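Local coordinates for protein type-2Ba cytolytic delta-endotoxin (Bacillus thuringiensis serovar israelensis, PDB 2RCI) that probably kills the larvae of dipteran insects by making pores in the epithelial cell membrane of the midgut, at residues Y15-Y20 against S141-D146; P55-T60 against V189-D194; G61-S66 against V182-L187. All coordinates share one frame; numbering follows the deposited sequence.

Contact 1: residues Y15-Y20 against S141-D146; sequences YVEPQY and SIQNED
Q143, Y15 and V16 bury the most surface where the end of strand 11-15 and the turn after it run beside the end of strand 132-142. A short parallel bridge, Y15 with I142, joins these two strands of the mixed sheet, and the side-chain amide of Q143 continues the link to the loop residue E17. Q143 sets its CG anti to the backbone N (chi1 177°) and bends at chi2 (-87°), which swings the amide across. Q143 OE1 takes the backbone N of E17 at 2.8 Å, nearly along its C=O axis, and Q143 NE2 donates a hydrogen bond to E17 OE2 at 2.7 Å, close to the amide plane and on the carboxylate's anti lone pair. The two bonds fix the rotation of the amide. The Y20 side chain crosses that of Q143 at about a right angle, the ring and amide planes 61° apart, with Y20 CD2 3.3 Å from Q143 OE1. Y15 carries the strand pairing with its backbone: Y15 N binds S141 O at 2.8 Å, and Y15 O accepts from Q143 N, also at 2.8 Å. Its ring runs out past N144, whose ND2 sits at the ring edge 4.1 Å from Y15 CE2. One water joins Y15 OH to N144 ND2, and the same hydroxyl hydrogen-bonds to S95 OG. V16 CG1 fills in 3.9 Å from Q143 CB. Beyond the pair, Y15 and I142 meet helix 96-110, V16 and S141 touch helix 21-31, and M151 of strand 150-162 packs on V16, Y20 and Q143.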
ATOM      1  N   TYR A  15       0.343  -0.581  12.984  1.00 19.93           N
ATOM      2  CA  TYR A  15       0.731  -1.716  13.794  1.00 19.29           C
ATOM      3  C   TYR A  15       1.860  -1.224  14.706  1.00 18.89           C
ATOM      4  O   TYR A  15       3.035  -1.483  14.469  1.00 19.00           O
ATOM      5  CB  TYR A  15       1.142  -2.894  12.909  1.00 18.39           C
ATOM      6  CG  TYR A  15       1.200  -4.205  13.651  1.00 17.67           C
ATOM      7  CD1 TYR A  15       0.084  -5.042  13.707  1.00 16.53           C
ATOM      8  CD2 TYR A  15       2.387  -4.632  14.271  1.00 16.34           C
ATOM      9  CE1 TYR A  15       0.135  -6.264  14.391  1.00 16.33           C
ATOM     10  CE2 TYR A  15       2.435  -5.849  14.965  1.00 17.75           C
ATOM     11  CZ  TYR A  15       1.320  -6.653  15.029  1.00 19.17           C
ATOM     12  OH  TYR A  15       1.362  -7.881  15.720  1.00 19.27           O
ATOM     13  N   VAL A  16       1.478  -0.470  15.742  1.00 18.91           N
ATOM     14  CA  VAL A  16       2.449   0.152  16.663  1.00 18.79           C
ATOM     15  C   VAL A  16       1.907   0.088  18.103  1.00 19.99           C
ATOM     16  O   VAL A  16       0.686  -0.028  18.308  1.00 20.53           O
ATOM     17  CB  VAL A  16       2.749   1.667  16.288  1.00 18.52           C
ATOM     18  CG1 VAL A  16       3.213   1.813  14.816  1.00 17.36           C
ATOM     19  CG2 VAL A  16       1.506   2.549  16.525  1.00 18.54           C
ATOM     20  N   GLU A  17       2.804   0.169  19.084  1.00 21.08           N
ATOM     21  CA  GLU A  17       2.402   0.353  20.485  1.00 22.95           C
ATOM     22  C   GLU A  17       1.783   1.743  20.673  1.00 23.01           C
ATOM     23  O   GLU A  17       2.187   2.690  20.020  1.00 22.36           O
ATOM     24  CB  GLU A  17       3.621   0.201  21.408  1.00 22.91           C
ATOM     25  CG  GLU A  17       4.272  -1.183  21.406  1.00 25.52           C
ATOM     26  CD  GLU A  17       5.459  -1.251  22.378  1.00 25.94           C
ATOM     27  OE1 GLU A  17       5.246  -1.073  23.600  1.00 31.83           O
ATOM     28  OE2 GLU A  17       6.593  -1.469  21.925  1.00 28.86           O
ATOM     29  N   PRO A  18       0.798   1.874  21.589  1.00 24.03           N
ATOM     30  CA  PRO A  18       0.095   3.152  21.769  1.00 24.21           C
ATOM     31  C   PRO A  18       1.040   4.321  22.074  1.00 24.14           C
ATOM     32  O   PRO A  18       0.787   5.434  21.632  1.00 24.22           O
ATOM     33  CB  PRO A  18      -0.842   2.885  22.957  1.00 24.29           C
ATOM     34  CG  PRO A  18      -1.023   1.419  22.985  1.00 25.74           C
ATOM     35  CD  PRO A  18       0.283   0.820  22.487  1.00 24.36           C
ATOM     36  N   GLN A  19       2.123   4.050  22.804  1.00 24.23           N
ATOM     37  CA  GLN A  19       3.082   5.094  23.207  1.00 25.24           C
ATOM     38  C   GLN A  19       3.815   5.703  22.014  1.00 25.18           C
ATOM     39  O   GLN A  19       4.426   6.784  22.126  1.00 24.58           O
ATOM     40  CB  GLN A  19       4.074   4.522  24.209  1.00 26.02           C
ATOM     41  CG  GLN A  19       5.024   3.521  23.586  1.00 30.24           C
ATOM     42  CD  GLN A  19       5.714   2.633  24.586  1.00 36.23           C
ATOM     43  OE1 GLN A  19       6.292   3.115  25.557  1.00 40.28           O
ATOM     44  NE2 GLN A  19       5.673   1.323  24.344  1.00 37.63           N
ATOM     45  N   TYR A  20       3.742   5.011  20.873  1.00 23.61           N
ATOM     46  CA  TYR A  20       4.397   5.454  19.665  1.00 24.14           C
ATOM     47  C   TYR A  20       3.420   5.928  18.598  1.00 23.90           C
ATOM     48  O   TYR A  20       3.853   6.250  17.498  1.00 23.96           O
ATOM     49  CB  TYR A  20       5.319   4.354  19.116  1.00 24.68           C
ATOM     50  CG  TYR A  20       6.492   4.093  20.031  1.00 25.57           C
ATOM     51  CD1 TYR A  20       7.398   5.109  20.310  1.00 26.71           C
ATOM     52  CD2 TYR A  20       6.679   2.850  20.629  1.00 25.27           C
ATOM     53  CE1 TYR A  20       8.483   4.896  21.144  1.00 29.63           C
ATOM     54  CE2 TYR A  20       7.756   2.614  21.488  1.00 27.53           C
ATOM     55  CZ  TYR A  20       8.656   3.646  21.732  1.00 28.86           C
ATOM     56  OH  TYR A  20       9.745   3.463  22.557  1.00 31.09           O
ATOM     57  N   SER A 141       2.237   1.874   9.313  1.00 17.25           N
ATOM     58  CA  SER A 141       3.206   2.261  10.337  0.50 17.43           C
ATOM     59  C   SER A 141       3.477   1.018  11.180  1.00 17.44           C
ATOM     60  O   SER A 141       2.551   0.308  11.568  1.00 17.87           O
ATOM     61  CB  SER A 141       2.683   3.408  11.200  0.50 17.61           C
ATOM     62  OG  SER A 141       2.413   4.567  10.417  0.50 18.97           O
ATOM     63  N   ILE A 142       4.748   0.745  11.451  1.00 16.76           N
ATOM     64  CA  ILE A 142       5.080  -0.537  12.013  1.00 16.51           C
ATOM     65  C   ILE A 142       6.119  -0.357  13.101  1.00 16.44           C
ATOM     66  O   ILE A 142       7.172   0.239  12.879  1.00 15.26           O
ATOM     67  CB  ILE A 142       5.657  -1.482  10.921  1.00 16.48           C
ATOM     68  CG1 ILE A 142       4.755  -1.459   9.680  1.00 17.53           C
ATOM     69  CG2 ILE A 142       5.846  -2.917  11.499  1.00 16.59           C
ATOM     70  CD1 ILE A 142       5.488  -1.877   8.372  1.00 18.09           C
ATOM     71  N   GLN A 143       5.807  -0.903  14.274  1.00 16.60           N
ATOM     72  CA  GLN A 143       6.716  -0.844  15.406  1.00 16.05           C
ATOM     73  C   GLN A 143       6.405  -2.028  16.310  1.00 15.75           C
ATOM     74  O   GLN A 143       5.292  -2.186  16.779  1.00 15.81           O
ATOM     75  CB  GLN A 143       6.628   0.505  16.145  1.00 15.64           C
ATOM     76  CG  GLN A 143       7.523   0.574  17.397  1.00 17.37           C
ATOM     77  CD  GLN A 143       6.798   0.040  18.613  1.00 18.85           C
ATOM     78  OE1 GLN A 143       5.609   0.319  18.786  1.00 18.99           O
ATOM     79  NE2 GLN A 143       7.487  -0.741  19.453  1.00 21.10           N
ATOM     80  N   ASN A 144       7.407  -2.864  16.523  1.00 15.77           N
ATOM     81  CA  ASN A 144       7.291  -3.991  17.451  1.00 16.20           C
ATOM     82  C   ASN A 144       8.694  -4.517  17.770  1.00 17.01           C
ATOM     83  O   ASN A 144       9.681  -3.856  17.472  1.00 16.08           O
ATOM     84  CB  ASN A 144       6.313  -5.067  16.913  1.00 15.38           C
ATOM     85  CG  ASN A 144       6.946  -6.036  15.910  1.00 18.57           C
ATOM     86  OD1 ASN A 144       8.044  -5.794  15.370  1.00 18.47           O
ATOM     87  ND2 ASN A 144       6.231  -7.143  15.644  1.00 18.42           N
ATOM     88  N   GLU A 145       8.787  -5.704  18.363  1.00 17.01           N
ATOM     89  CA  GLU A 145      10.100  -6.236  18.758  1.00 17.56           C
ATOM     90  C   GLU A 145      11.111  -6.332  17.601  1.00 18.11           C
ATOM     91  O   GLU A 145      12.316  -6.143  17.806  1.00 19.52           O
ATOM     92  CB  GLU A 145       9.953  -7.581  19.470  1.00 16.52           C
ATOM     93  CG  GLU A 145       9.344  -8.686  18.612  1.00 18.53           C
ATOM     94  CD  GLU A 145       7.819  -8.778  18.634  1.00 20.33           C
ATOM     95  OE1 GLU A 145       7.115  -7.849  19.141  1.00 19.04           O
ATOM     96  OE2 GLU A 145       7.343  -9.825  18.130  1.00 21.26           O
ATOM     97  N   ASP A 146      10.619  -6.606  16.396  1.00 17.65           N
ATOM     98  CA  ASP A 146      11.460  -6.788  15.224  1.00 17.98           C
ATOM     99  C   ASP A 146      11.822  -5.484  14.518  1.00 18.41           C
ATOM    100  O   ASP A 146      12.570  -5.501  13.546  1.00 18.11           O
ATOM    101  CB  ASP A 146      10.874  -7.794  14.235  1.00 18.28           C
ATOM    102  CG  ASP A 146      10.935  -9.216  14.759  1.00 20.62           C
ATOM    103  OD1 ASP A 146      11.874  -9.540  15.531  1.00 22.40           O
ATOM    104  OD2 ASP A 146      10.054 -10.016  14.399  1.00 21.53           O
TER
HETATM  105  O   HOH W   1       3.729  -8.014  16.956  1.00 18.74           O

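Contact 2: residues P55-T60 against V189-D194; sequences PNAGVT and VVQALD
Three backbone hydrogen bonds tie the start of strand 57-64 antiparallel to the end of strand 177-192. G58 and V190 form the hydrogen-bonded pair, G58 N giving to V190 O at 2.9 Å and V190 N to G58 O at 2.8 Å; one step outward A192 N reaches N56 O at 3.0 Å. All three donors lie nearly along the C=O axes. A fourth bond is made by a side chain: Q191, its CG anti to the backbone N (chi1 -179°) and its chain extended, brings Q191 NE2 to P55 O at 2.9 Å, in the carbonyl plane and on a lone pair. Q191 CG passes 3.4 Å from P55 O, while Q191 OE1 accepts hydrogen bonds from Q23 NE2 and R26 NH2. Apolar contacts are few. On the face of A57, V59, V189 and Q191, A57 CB meets V189 CG2 at 4.0 Å; the T60 and V190 side chains cross at about a right angle, T60 CG2 3.9 Å from V190 CG2. T60 OG1 itself binds L89 O. With so little side-chain packing, the pairing rests largely on peptide groups, and the buried Q191 amide adds a side-chain bond to P55 beyond the last backbone one while its oxygen ties the end of strand 177-192 to helix 21-31.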
ATOM      1  N   PRO A  55      14.650  13.369   9.675  1.00 22.14           N
ATOM      2  CA  PRO A  55      15.794  13.190  10.571  1.00 22.09           C
ATOM      3  C   PRO A  55      15.940  11.752  11.062  1.00 22.13           C
ATOM      4  O   PRO A  55      14.929  11.030  11.188  1.00 21.70           O
ATOM      5  CB  PRO A  55      15.459  14.110  11.757  1.00 22.76           C
ATOM      6  CG  PRO A  55      13.984  14.207  11.770  1.00 23.54           C
ATOM      7  CD  PRO A  55      13.559  14.134  10.313  1.00 22.08           C
ATOM      8  N   ASN A  56      17.176  11.336  11.344  1.00 21.29           N
ATOM      9  CA  ASN A  56      17.419  10.026  11.964  1.00 21.78           C
ATOM     10  C   ASN A  56      16.725   8.883  11.200  1.00 21.17           C
ATOM     11  O   ASN A  56      16.138   7.998  11.810  1.00 20.16           O
ATOM     12  CB  ASN A  56      16.916  10.043  13.413  1.00 21.66           C
ATOM     13  CG  ASN A  56      17.501  11.197  14.226  1.00 23.94           C
ATOM     14  OD1 ASN A  56      16.778  12.087  14.672  1.00 27.66           O
ATOM     15  ND2 ASN A  56      18.817  11.185  14.400  1.00 22.65           N
ATOM     16  N   ALA A  57      16.766   8.942   9.874  1.00 20.58           N
ATOM     17  CA  ALA A  57      15.960   8.045   9.064  1.00 21.15           C
ATOM     18  C   ALA A  57      16.768   7.433   7.928  1.00 21.61           C
ATOM     19  O   ALA A  57      17.781   8.003   7.504  1.00 22.67           O
ATOM     20  CB  ALA A  57      14.720   8.778   8.538  1.00 19.98           C
ATOM     21  N   GLY A  58      16.326   6.278   7.438  1.00 20.55           N
ATOM     22  CA  GLY A  58      16.933   5.679   6.250  1.00 20.17           C
ATOM     23  C   GLY A  58      15.916   4.863   5.477  1.00 19.68           C
ATOM     24  O   GLY A  58      14.955   4.338   6.058  1.00 19.45           O
ATOM     25  N   VAL A  59      16.169   4.695   4.182  1.00 18.11           N
ATOM     26  CA  VAL A  59      15.270   3.927   3.331  1.00 17.28           C
ATOM     27  C   VAL A  59      15.806   2.502   3.239  1.00 17.79           C
ATOM     28  O   VAL A  59      16.963   2.288   2.860  1.00 17.27           O
ATOM     29  CB  VAL A  59      15.096   4.577   1.931  1.00 16.41           C
ATOM     30  CG1 VAL A  59      14.245   3.701   0.988  1.00 16.90           C
ATOM     31  CG2 VAL A  59      14.503   5.990   2.065  1.00 20.34           C
ATOM     32  N   THR A  60      14.963   1.536   3.583  1.00 17.32           N
ATOM     33  CA  THR A  60      15.347   0.116   3.596  1.00 18.05           C
ATOM     34  C   THR A  60      14.842  -0.709   2.396  1.00 19.09           C
ATOM     35  O   THR A  60      15.136  -1.922   2.275  1.00 19.42           O
ATOM     36  CB  THR A  60      14.851  -0.547   4.867  1.00 17.97           C
ATOM     37  OG1 THR A  60      13.427  -0.371   4.973  1.00 19.68           O
ATOM     38  CG2 THR A  60      15.535   0.119   6.094  1.00 18.58           C
ATOM     39  N   VAL A 189      10.720   3.413   4.933  1.00 16.49           N
ATOM     40  CA  VAL A 189      11.647   4.283   5.651  1.00 18.28           C
ATOM     41  C   VAL A 189      11.602   3.950   7.149  1.00 18.10           C
ATOM     42  O   VAL A 189      10.515   3.805   7.743  1.00 18.97           O
ATOM     43  CB  VAL A 189      11.355   5.796   5.363  1.00 18.63           C
ATOM     44  CG1 VAL A 189       9.960   6.176   5.843  1.00 20.22           C
ATOM     45  CG2 VAL A 189      12.413   6.706   6.066  1.00 20.37           C
ATOM     46  N   VAL A 190      12.774   3.784   7.752  1.00 17.89           N
ATOM     47  CA  VAL A 190      12.835   3.596   9.191  1.00 18.70           C
ATOM     48  C   VAL A 190      13.363   4.883   9.831  1.00 18.69           C
ATOM     49  O   VAL A 190      14.272   5.528   9.287  1.00 19.15           O
ATOM     50  CB  VAL A 190      13.677   2.366   9.594  1.00 19.44           C
ATOM     51  CG1 VAL A 190      13.059   1.089   9.011  1.00 20.22           C
ATOM     52  CG2 VAL A 190      15.165   2.508   9.130  1.00 21.14           C
ATOM     53  N   GLN A 191      12.754   5.276  10.945  1.00 17.65           N
ATOM     54  CA  GLN A 191      13.210   6.430  11.716  1.00 18.07           C
ATOM     55  C   GLN A 191      13.397   5.989  13.164  1.00 19.01           C
ATOM     56  O   GLN A 191      12.581   5.186  13.691  1.00 17.85           O
ATOM     57  CB  GLN A 191      12.195   7.583  11.654  1.00 18.20           C
ATOM     58  CG  GLN A 191      12.609   8.866  12.434  1.00 17.84           C
ATOM     59  CD  GLN A 191      11.594   9.989  12.256  1.00 19.78           C
ATOM     60  OE1 GLN A 191      10.452   9.886  12.709  1.00 19.05           O
ATOM     61  NE2 GLN A 191      12.009  11.073  11.599  1.00 19.70           N
ATOM     62  N   ALA A 192      14.479   6.462  13.791  1.00 19.54           N
ATOM     63  CA  ALA A 192      14.675   6.230  15.229  1.00 20.51           C
ATOM     64  C   ALA A 192      13.398   6.609  15.989  1.00 21.09           C
ATOM     65  O   ALA A 192      12.751   7.616  15.698  1.00 20.43           O
ATOM     66  CB  ALA A 192      15.892   7.017  15.782  1.00 21.37           C
ATOM     67  N   LEU A 193      13.030   5.771  16.943  1.00 22.52           N
ATOM     68  CA  LEU A 193      11.894   6.028  17.797  1.00 25.76           C
ATOM     69  C   LEU A 193      12.131   7.303  18.596  1.00 27.94           C
ATOM     70  O   LEU A 193      13.162   7.489  19.149  1.00 28.46           O
ATOM     71  CB  LEU A 193      11.597   4.853  18.716  1.00 25.15           C
ATOM     72  CG  LEU A 193      11.022   3.576  18.150  1.00 27.86           C
ATOM     73  CD1 LEU A 193      10.973   2.444  19.149  1.00 25.69           C
ATOM     74  CD2 LEU A 193       9.707   3.756  17.473  1.00 22.20           C
ATOM     75  N   ASP A 194      11.201   8.213  18.493  1.00 20.00           N
ATOM     76  CA  ASP A 194      10.482   8.832  19.578  1.00 20.00           C
ATOM     77  C   ASP A 194      10.948   8.606  20.971  1.00 20.00           C
ATOM     78  O   ASP A 194      10.616   7.647  21.511  1.00 35.71           O
ATOM     79  CB  ASP A 194      10.111  10.272  19.361  1.00 20.00           C
ATOM     80  CG  ASP A 194       9.384  10.523  18.109  1.00 20.00           C
ATOM     81  OD1 ASP A 194      10.050  10.650  17.122  1.00 20.00           O
ATOM     82  OD2 ASP A 194       8.190  10.710  18.095  1.00 20.00           O
TER

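Contact 3: residues G61-S66 against V182-L187; sequences GTINQS and VKMKAL
I63 and A186 exchange backbone hydrogen bonds, I63 N to A186 O and A186 N to I63 O at 2.9 Å each, in an antiparallel ladder of the central sheet that helix layers flank in the Cyt alpha/beta fold. Q65 and M184 make a second reciprocal pair: Q65 N to M184 O is longer at 3.1 Å, while M184 N to Q65 O, 2.9 Å, is the straightest of the four at 176°. At both pairs one donor rises above the acceptor's carbonyl plane: I63 N over A186 O, M184 N over Q65 O. The chain turns a corner at Q65, and S66 already starts strand 66-69, which also pairs with 177-192. T62 with L187, N64 with K185 and S66 with K183 are non-hydrogen-bonded pairs, joined by CA-H...O contacts such as L187 CA to G61 O at 3.2 Å.

On the face of I63, M184 and A186 the packing is apolar. I63 holds CG1 anti to the backbone N (chi1 -172°), and I63 CG2 rests against both A186 CB, 3.7 Å away, and M184 CG. Helix 74-89 covers this face, I84 touching both I63 and M184. The other face is more polar and meets helix 44-53, where F44 packs on T62 and N64, and L48 on L187. Here N64 and K185 lie side by side and point the same way; K185 NZ goes on to a weak hydrogen bond with F42 O and a long, weak ion pair with E159. The amide oxygen of N64 rests against the aliphatic chain of K185, N64 OD1 lying 3.2 Å from K185 CG.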
ATOM      1  N   GLY A  61      14.051  -0.075   1.542  1.00 18.48           N
ATOM      2  CA  GLY A  61      13.549  -0.751   0.359  1.00 18.22           C
ATOM      3  C   GLY A  61      12.682   0.150  -0.488  1.00 18.18           C
ATOM      4  O   GLY A  61      12.027   1.061   0.028  1.00 18.31           O
ATOM      5  N   THR A  62      12.678  -0.102  -1.801  1.00 18.31           N
ATOM      6  CA  THR A  62      11.821   0.633  -2.712  1.00 18.47           C
ATOM      7  C   THR A  62      11.397  -0.289  -3.843  1.00 19.20           C
ATOM      8  O   THR A  62      12.044  -1.318  -4.103  1.00 19.15           O
ATOM      9  CB  THR A  62      12.538   1.847  -3.415  1.00 19.31           C
ATOM     10  OG1 THR A  62      13.570   1.354  -4.287  1.00 20.20           O
ATOM     11  CG2 THR A  62      13.127   2.856  -2.426  1.00 18.98           C
ATOM     12  N   ILE A  63      10.304   0.100  -4.496  1.00 18.70           N
ATOM     13  CA  ILE A  63       9.881  -0.484  -5.771  1.00 19.05           C
ATOM     14  C   ILE A  63       9.103   0.574  -6.555  1.00 18.20           C
ATOM     15  O   ILE A  63       8.404   1.400  -5.986  1.00 19.03           O
ATOM     16  CB  ILE A  63       9.012  -1.752  -5.601  1.00 18.23           C
ATOM     17  CG1 ILE A  63       8.772  -2.405  -6.973  1.00 18.98           C
ATOM     18  CG2 ILE A  63       7.684  -1.394  -4.908  1.00 17.77           C
ATOM     19  CD1 ILE A  63       8.361  -3.881  -6.876  1.00 17.92           C
ATOM     20  N   ASN A  64       9.232   0.536  -7.879  1.00 18.10           N
ATOM     21  CA  ASN A  64       8.552   1.481  -8.743  1.00 18.28           C
ATOM     22  C   ASN A  64       8.494   0.833 -10.114  1.00 18.65           C
ATOM     23  O   ASN A  64       9.274   1.171 -11.006  1.00 18.30           O
ATOM     24  CB  ASN A  64       9.314   2.833  -8.801  1.00 18.42           C
ATOM     25  CG  ASN A  64       8.679   3.844  -9.751  1.00 21.25           C
ATOM     26  OD1 ASN A  64       7.463   3.837 -10.001  1.00 21.42           O
ATOM     27  ND2 ASN A  64       9.521   4.743 -10.302  1.00 23.88           N
ATOM     28  N   GLN A  65       7.569  -0.112 -10.270  1.00 19.13           N
ATOM     29  CA  GLN A  65       7.443  -0.842 -11.530  1.00 19.14           C
ATOM     30  C   GLN A  65       6.198  -1.695 -11.554  1.00 19.46           C
ATOM     31  O   GLN A  65       5.556  -1.918 -10.525  1.00 18.10           O
ATOM     32  CB  GLN A  65       8.648  -1.763 -11.726  1.00 20.36           C
ATOM     33  CG  GLN A  65       8.665  -2.937 -10.727  1.00 22.18           C
ATOM     34  CD  GLN A  65       9.736  -3.945 -11.050  1.00 26.72           C
ATOM     35  OE1 GLN A  65      10.911  -3.672 -10.867  1.00 30.22           O
ATOM     36  NE2 GLN A  65       9.336  -5.110 -11.534  1.00 30.24           N
ATOM     37  N   SER A  66       5.900  -2.229 -12.741  1.00 19.01           N
ATOM     38  CA  SER A  66       4.799  -3.177 -12.884  1.00 18.65           C
ATOM     39  C   SER A  66       5.167  -4.503 -12.221  1.00 18.53           C
ATOM     40  O   SER A  66       6.312  -4.969 -12.302  1.00 17.84           O
ATOM     41  CB  SER A  66       4.476  -3.343 -14.369  1.00 19.10           C
ATOM     42  OG  SER A  66       3.959  -2.106 -14.869  1.00 21.49           O
ATOM     43  N   VAL A 182      -0.902  -4.385 -12.854  1.00 18.92           N
ATOM     44  CA  VAL A 182      -0.707  -3.723 -11.570  1.00 18.73           C
ATOM     45  C   VAL A 182       0.691  -3.105 -11.493  1.00 18.61           C
ATOM     46  O   VAL A 182       1.701  -3.831 -11.635  1.00 18.59           O
ATOM     47  CB  VAL A 182      -0.882  -4.749 -10.398  1.00 19.39           C
ATOM     48  CG1 VAL A 182      -0.571  -4.063  -9.035  1.00 19.84           C
ATOM     49  CG2 VAL A 182      -2.280  -5.331 -10.426  1.00 18.24           C
ATOM     50  N   LYS A 183       0.740  -1.783 -11.319  1.00 19.71           N
ATOM     51  CA  LYS A 183       1.995  -1.044 -11.112  1.00 21.05           C
ATOM     52  C   LYS A 183       2.059  -0.706  -9.624  1.00 20.11           C
ATOM     53  O   LYS A 183       1.075  -0.305  -9.032  1.00 20.46           O
ATOM     54  CB  LYS A 183       2.070   0.262 -11.927  1.00 20.86           C
ATOM     55  CG  LYS A 183       3.495   0.804 -11.906  1.00 25.06           C
ATOM     56  CD  LYS A 183       3.749   2.099 -12.691  1.00 24.36           C
ATOM     57  CE  LYS A 183       5.261   2.389 -12.627  1.00 29.93           C
ATOM     58  NZ  LYS A 183       5.773   3.288 -13.699  1.00 30.61           N
ATOM     59  N   MET A 184       3.222  -0.929  -9.032  1.00 19.68           N
ATOM     60  CA  MET A 184       3.414  -0.710  -7.617  1.00 20.51           C
ATOM     61  C   MET A 184       4.500   0.319  -7.399  1.00 19.27           C
ATOM     62  O   MET A 184       5.572   0.223  -7.989  1.00 18.77           O
ATOM     63  CB  MET A 184       3.862  -2.022  -6.993  1.00 21.02           C
ATOM     64  CG  MET A 184       3.910  -2.024  -5.495  1.00 23.57           C
ATOM     65  SD  MET A 184       4.141  -3.736  -5.012  1.00 23.71           S
ATOM     66  CE  MET A 184       4.307  -3.555  -3.239  1.00 24.30           C
ATOM     67  N   LYS A 185       4.236   1.265  -6.505  1.00 18.60           N
ATOM     68  CA  LYS A 185       5.223   2.231  -6.053  1.00 18.78           C
ATOM     69  C   LYS A 185       5.212   2.173  -4.534  1.00 18.81           C
ATOM     70  O   LYS A 185       4.175   2.378  -3.899  1.00 19.09           O
ATOM     71  CB  LYS A 185       4.851   3.640  -6.507  1.00 18.91           C
ATOM     72  CG  LYS A 185       4.906   3.854  -8.012  1.00 21.14           C
ATOM     73  CD  LYS A 185       4.220   5.158  -8.399  1.00 24.39           C
ATOM     74  CE  LYS A 185       4.530   5.522  -9.841  1.00 28.98           C
ATOM     75  NZ  LYS A 185       3.756   6.743 -10.193  1.00 33.08           N
ATOM     76  N   ALA A 186       6.365   1.887  -3.952  1.00 19.06           N
ATOM     77  CA  ALA A 186       6.433   1.734  -2.501  1.00 18.46           C
ATOM     78  C   ALA A 186       7.846   2.063  -2.009  1.00 18.74           C
ATOM     79  O   ALA A 186       8.837   1.946  -2.756  1.00 18.11           O
ATOM     80  CB  ALA A 186       6.045   0.301  -2.114  1.00 18.03           C
ATOM     81  N   LEU A 187       7.936   2.487  -0.756  1.00 17.69           N
ATOM     82  CA  LEU A 187       9.230   2.586  -0.100  1.00 17.68           C
ATOM     83  C   LEU A 187       9.056   2.256   1.375  1.00 17.68           C
ATOM     84  O   LEU A 187       7.968   2.466   1.931  1.00 18.50           O
ATOM     85  CB  LEU A 187       9.828   3.995  -0.273  1.00 17.71           C
ATOM     86  CG  LEU A 187       9.249   5.215   0.495  1.00 18.43           C
ATOM     87  CD1 LEU A 187       9.523   5.184   1.991  1.00 25.71           C
ATOM     88  CD2 LEU A 187       9.870   6.500  -0.058  1.00 19.72           C
TER

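In the fold
All three contacts belong to one mixed sheet. Contacts 2 and 3 follow each other along strands 57-64 and 177-192, their centres about 20 Å apart; contact 3 is the inner one, its centre about 10 Å from the centre of the chain. Contact 1 lies where two other strands end, its centre about 13 Å from that of contact 2 and about 24 Å from that of contact 3. It meets contact 2 by packing, Y20 on L193 and D194, Q143 on L193. Helix 21-31 is touched by V16 and S141 of contact 1 and by V189 and Q191 of contact 2. In sequence 15-20 comes first, then 55-66, 141-146 and 182-194, so early segments pair with late ones, gathering distant parts of the chain.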